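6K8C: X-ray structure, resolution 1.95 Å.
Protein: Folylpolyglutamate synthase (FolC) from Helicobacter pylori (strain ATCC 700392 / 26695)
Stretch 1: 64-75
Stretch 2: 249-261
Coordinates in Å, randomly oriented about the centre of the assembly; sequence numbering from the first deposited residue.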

# COMPACT_ATOMS: atom_id res chain seq x y z
N PHE A 64 3.93 1.06 9.78
CA PHE A 64 4.22 1.69 11.07
C PHE A 64 3.81 0.78 12.21
O PHE A 64 4.58 0.56 13.16
CB PHE A 64 3.48 3.03 11.18
CG PHE A 64 4.28 4.22 10.73
CD1 PHE A 64 5.61 4.36 11.07
CD2 PHE A 64 3.67 5.22 9.99
CE1 PHE A 64 6.33 5.48 10.66
CE2 PHE A 64 4.38 6.34 9.57
CZ PHE A 64 5.71 6.47 9.91
N LEU A 65 2.59 0.23 12.14
CA LEU A 65 2.15 -0.72 13.15
C LEU A 65 3.07 -1.94 13.21
O LEU A 65 3.45 -2.39 14.29
CB LEU A 65 0.71 -1.15 12.86
CG LEU A 65 0.09 -2.23 13.76
CD1 LEU A 65 0.08 -1.80 15.21
CD2 LEU A 65 -1.31 -2.56 13.29
N THR A 66 3.42 -2.48 12.03
CA THR A 66 4.34 -3.62 11.96
C THR A 66 5.67 -3.32 12.65
O THR A 66 6.20 -4.16 13.39
CB THR A 66 4.58 -4.00 10.49
OG1 THR A 66 3.35 -4.41 9.89
CG2 THR A 66 5.60 -5.14 10.37
N LEU A 67 6.22 -2.12 12.41
CA LEU A 67 7.50 -1.77 13.02
C LEU A 67 7.38 -1.64 14.54
O LEU A 67 8.27 -2.07 15.27
CB LEU A 67 8.04 -0.47 12.42
CG LEU A 67 8.40 -0.55 10.93
CD1 LEU A 67 8.86 0.81 10.41
CD2 LEU A 67 9.46 -1.63 10.68
N LEU A 68 6.29 -1.04 15.02
CA LEU A 68 6.10 -0.91 16.46
C LEU A 68 5.99 -2.28 17.12
O LEU A 68 6.59 -2.53 18.17
CB LEU A 68 4.85 -0.08 16.76
CG LEU A 68 4.90 1.41 16.39
CD1 LEU A 68 3.50 1.98 16.31
CD2 LEU A 68 5.76 2.18 17.39
N LEU A 69 5.22 -3.19 16.52
CA LEU A 69 5.09 -4.53 17.08
C LEU A 69 6.42 -5.27 17.06
O LEU A 69 6.79 -5.92 18.05
CB LEU A 69 4.02 -5.31 16.31
CG LEU A 69 2.60 -4.76 16.46
CD1 LEU A 69 1.65 -5.37 15.43
CD2 LEU A 69 2.09 -5.00 17.86
N ALA A 70 7.15 -5.18 15.95
CA ALA A 70 8.46 -5.82 15.87
C ALA A 70 9.42 -5.28 16.92
O ALA A 70 10.27 -6.03 17.42
CB ALA A 70 9.05 -5.63 14.47
N ASP A 71 9.29 -4.00 17.28
CA ASP A 71 10.12 -3.41 18.32
C ASP A 71 9.82 -3.98 19.71
O ASP A 71 10.63 -3.79 20.62
CB ASP A 71 9.93 -1.89 18.35
CG ASP A 71 11.04 -1.16 17.62
OD1 ASP A 71 11.98 -1.83 17.14
OD2 ASP A 71 10.96 0.09 17.52
N GLN A 72 8.68 -4.64 19.88
CA GLN A 72 8.38 -5.37 21.11
C GLN A 72 8.76 -6.84 21.02
O GLN A 72 8.26 -7.64 21.82
CB GLN A 72 6.90 -5.22 21.46
CG GLN A 72 6.48 -3.79 21.68
CD GLN A 72 7.26 -3.14 22.81
OE1 GLN A 72 7.55 -3.77 23.82
NE2 GLN A 72 7.62 -1.87 22.63
N ASN A 73 9.62 -7.19 20.06
CA ASN A 73 10.09 -8.57 19.87
C ASN A 73 8.94 -9.50 19.49
O ASN A 73 8.91 -10.67 19.89
CB ASN A 73 10.83 -9.08 21.11
CG ASN A 73 11.78 -10.21 20.79
OD1 ASN A 73 12.27 -10.33 19.66
ND2 ASN A 73 12.05 -11.06 21.77
N PHE A 74 7.99 -9.00 18.71
CA PHE A 74 6.94 -9.83 18.15
C PHE A 74 7.26 -10.18 16.71
O PHE A 74 7.87 -9.38 15.98
CB PHE A 74 5.57 -9.14 18.22
CG PHE A 74 4.98 -9.11 19.60
CD1 PHE A 74 4.71 -10.28 20.29
CD2 PHE A 74 4.68 -7.90 20.20
CE1 PHE A 74 4.16 -10.24 21.56
CE2 PHE A 74 4.12 -7.85 21.46
CZ PHE A 74 3.87 -9.02 22.15
N LYS A 75 6.87 -11.38 16.30
CA LYS A 75 6.99 -11.81 14.92
C LYS A 75 5.76 -11.34 14.15
O LYS A 75 4.63 -11.65 14.55
CB LYS A 75 7.15 -13.33 14.83
CG LYS A 75 8.49 -13.83 15.34
CD LYS A 75 8.72 -15.28 14.95
CE LYS A 75 9.09 -16.14 16.15
NZ LYS A 75 8.40 -17.46 16.13
N LYS A 249 -2.36 4.19 17.80
CA LYS A 249 -3.60 3.82 18.48
C LYS A 249 -3.89 2.33 18.32
O LYS A 249 -4.35 1.67 19.27
CB LYS A 249 -4.77 4.64 17.94
CG LYS A 249 -6.05 4.50 18.75
CD LYS A 249 -5.82 4.94 20.18
CE LYS A 249 -7.00 5.70 20.74
NZ LYS A 249 -6.68 6.33 22.05
N ALA A 250 -3.64 1.78 17.13
CA ALA A 250 -3.77 0.34 16.93
C ALA A 250 -2.83 -0.42 17.86
O ALA A 250 -3.23 -1.38 18.52
CB ALA A 250 -3.49 -0.02 15.47
N PHE A 251 -1.57 0.02 17.91
CA PHE A 251 -0.57 -0.60 18.79
C PHE A 251 -1.04 -0.61 20.24
O PHE A 251 -1.01 -1.65 20.91
CB PHE A 251 0.76 0.15 18.65
CG PHE A 251 1.83 -0.32 19.61
CD1 PHE A 251 2.66 -1.37 19.28
CD2 PHE A 251 2.01 0.32 20.83
CE1 PHE A 251 3.65 -1.80 20.15
CE2 PHE A 251 2.99 -0.10 21.71
CZ PHE A 251 3.82 -1.16 21.36
N GLU A 252 -1.48 0.55 20.73
CA GLU A 252 -1.95 0.64 22.11
C GLU A 252 -3.20 -0.20 22.35
O GLU A 252 -3.42 -0.70 23.45
CB GLU A 252 -2.21 2.11 22.47
CG GLU A 252 -0.96 2.98 22.35
CD GLU A 252 -1.24 4.46 22.51
OE1 GLU A 252 -2.43 4.85 22.50
OE2 GLU A 252 -0.27 5.24 22.65
N THR A 253 -4.05 -0.35 21.32
CA THR A 253 -5.26 -1.15 21.48
C THR A 253 -4.93 -2.63 21.55
O THR A 253 -5.56 -3.38 22.31
CB THR A 253 -6.23 -0.87 20.33
OG1 THR A 253 -6.55 0.53 20.30
CG2 THR A 253 -7.53 -1.66 20.50
N LEU A 254 -3.93 -3.07 20.78
CA LEU A 254 -3.50 -4.46 20.84
C LEU A 254 -2.76 -4.75 22.14
O LEU A 254 -2.86 -5.87 22.67
CB LEU A 254 -2.60 -4.78 19.64
CG LEU A 254 -3.25 -4.69 18.26
CD1 LEU A 254 -2.18 -4.61 17.18
CD2 LEU A 254 -4.18 -5.87 18.01
N LEU A 255 -2.02 -3.78 22.67
CA LEU A 255 -1.14 -4.00 23.83
C LEU A 255 -1.44 -2.93 24.87
O LEU A 255 -0.62 -2.04 25.13
CB LEU A 255 0.33 -3.97 23.40
CG LEU A 255 0.78 -5.04 22.41
CD1 LEU A 255 2.15 -4.70 21.82
CD2 LEU A 255 0.81 -6.42 23.06
N PRO A 256 -2.61 -3.00 25.51
CA PRO A 256 -3.01 -1.93 26.43
C PRO A 256 -2.16 -1.85 27.68
O PRO A 256 -2.21 -0.82 28.37
CB PRO A 256 -4.47 -2.27 26.77
CG PRO A 256 -4.56 -3.74 26.57
CD PRO A 256 -3.62 -4.08 25.44
N CYS A 257 -1.38 -2.88 28.00
CA CYS A 257 -0.53 -2.86 29.18
C CYS A 257 0.86 -2.32 28.90
O CYS A 257 1.63 -2.10 29.85
CB CYS A 257 -0.44 -4.26 29.78
SG CYS A 257 -2.06 -4.98 30.12
N ASN A 258 1.21 -2.09 27.64
CA ASN A 258 2.50 -1.50 27.30
C ASN A 258 2.47 -0.00 27.59
O ASN A 258 1.65 0.73 27.02
CB ASN A 258 2.85 -1.76 25.84
CG ASN A 258 4.29 -1.40 25.51
OD1 ASN A 258 4.67 -0.24 25.56
ND2 ASN A 258 5.09 -2.41 25.18
N LYS A 259 3.37 0.46 28.45
CA LYS A 259 3.46 1.88 28.80
C LYS A 259 4.81 2.48 28.43
O LYS A 259 5.21 3.49 29.01
CB LYS A 259 3.17 2.08 30.29
CG LYS A 259 1.78 1.62 30.71
CD LYS A 259 0.70 2.47 30.04
CE LYS A 259 -0.63 2.34 30.76
NZ LYS A 259 -1.60 1.51 29.99
N GLN A 260 5.51 1.89 27.46
CA GLN A 260 6.83 2.37 27.07
C GLN A 260 6.71 3.49 26.04
O GLN A 260 5.70 3.63 25.34
CB GLN A 260 7.67 1.23 26.51
CG GLN A 260 7.80 0.04 27.44
CD GLN A 260 8.22 -1.23 26.71
OE1 GLN A 260 9.01 -1.18 25.77
NE2 GLN A 260 7.68 -2.37 27.14
N GLU A 261 7.77 4.30 25.95
CA GLU A 261 7.85 5.39 24.97
C GLU A 261 8.41 4.80 23.68
O GLU A 261 9.61 4.86 23.40
CB GLU A 261 8.70 6.53 25.51
CG GLU A 261 8.20 7.92 25.12
CD GLU A 261 8.49 8.28 23.67
OE1 GLU A 261 9.34 7.60 23.04
OE2 GLU A 261 7.87 9.23 23.15

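The two stretches, far apart in sequence but in one chain, meet as the C-terminal parts of two helices and the turns that follow them. The axes of helix 64-70 and helix 249-254 approach to 9.7 Å and cross at -43°, with their N-to-C directions running broadly the same way. The backbones come nearest at Leu65 and Phe251, whose CA atoms are 6.3 Å apart; farther along, the CA atoms of Gln72 and Asn258 are 9.4 Å apart. The contact therefore opens toward the turns, where Gln72 reaches across to Asn258 and Gln260. In all, 457 Å² of surface is buried, summed over both sides.

Apolar packing accounts for most of the contacts. Phe251 is the most covered residue, losing 99 Å² to the other stretch. Its CA-to-CB bond points sideways, but chi1 of 174° (t) carries the ring to stretch 1, where Phe251 CD1 lies 3.6 Å from Leu68 CB and 3.9 Å from Leu69 CD2. Both approaches are oblique to the ring. Gln72 CG instead sits at the ring edge, near its plane, 3.8 Å from Phe251 CZ, so the aliphatic part of this polar side chain joins the packing.

Leu65 fits where the backbones are closest. Leu65 CD2 is 4.0 Å from Ala250 CB, and Leu65 CD1 is 4.0 Å from Phe251 CB and 4.1 Å from Leu254 CD1. The small Ala250 side chain points toward stretch 1 and meets the leucine through its single methyl. Past the helix, Leu255 extends the apolar surface: Leu255 CD1 lies 4.0 Å from Leu69 CD2 and 3.7 Å from Phe74 CE2, so one methyl touches both residues. These pairings rest on van der Waals contact and the exclusion of water.

Polar groups meet at the turn end. Gln72 OE1 and Asn258 ND2 are 3.1 Å apart, a complementary pairing of amide oxygen and nitrogen whose geometry leaves hydrogen bonding open. Gln72 NE2 also approaches Gln260 OE1, at 3.5 Å.

Hydrogen bonds within each stretch accompany this contact. In the type I turn from Ala70 to Asn73, Asn73 N donates to Ala70 O at 3.0 Å; in the type I turn from Leu255 to Asn258, Asn258 N donates to Leu255 O at 3.1 Å. Asn258 OD1 accepts from Gln260 N at 3.0 Å, with an N-H...acceptor angle of 161°, anchoring the amide whose ND2 faces Gln72.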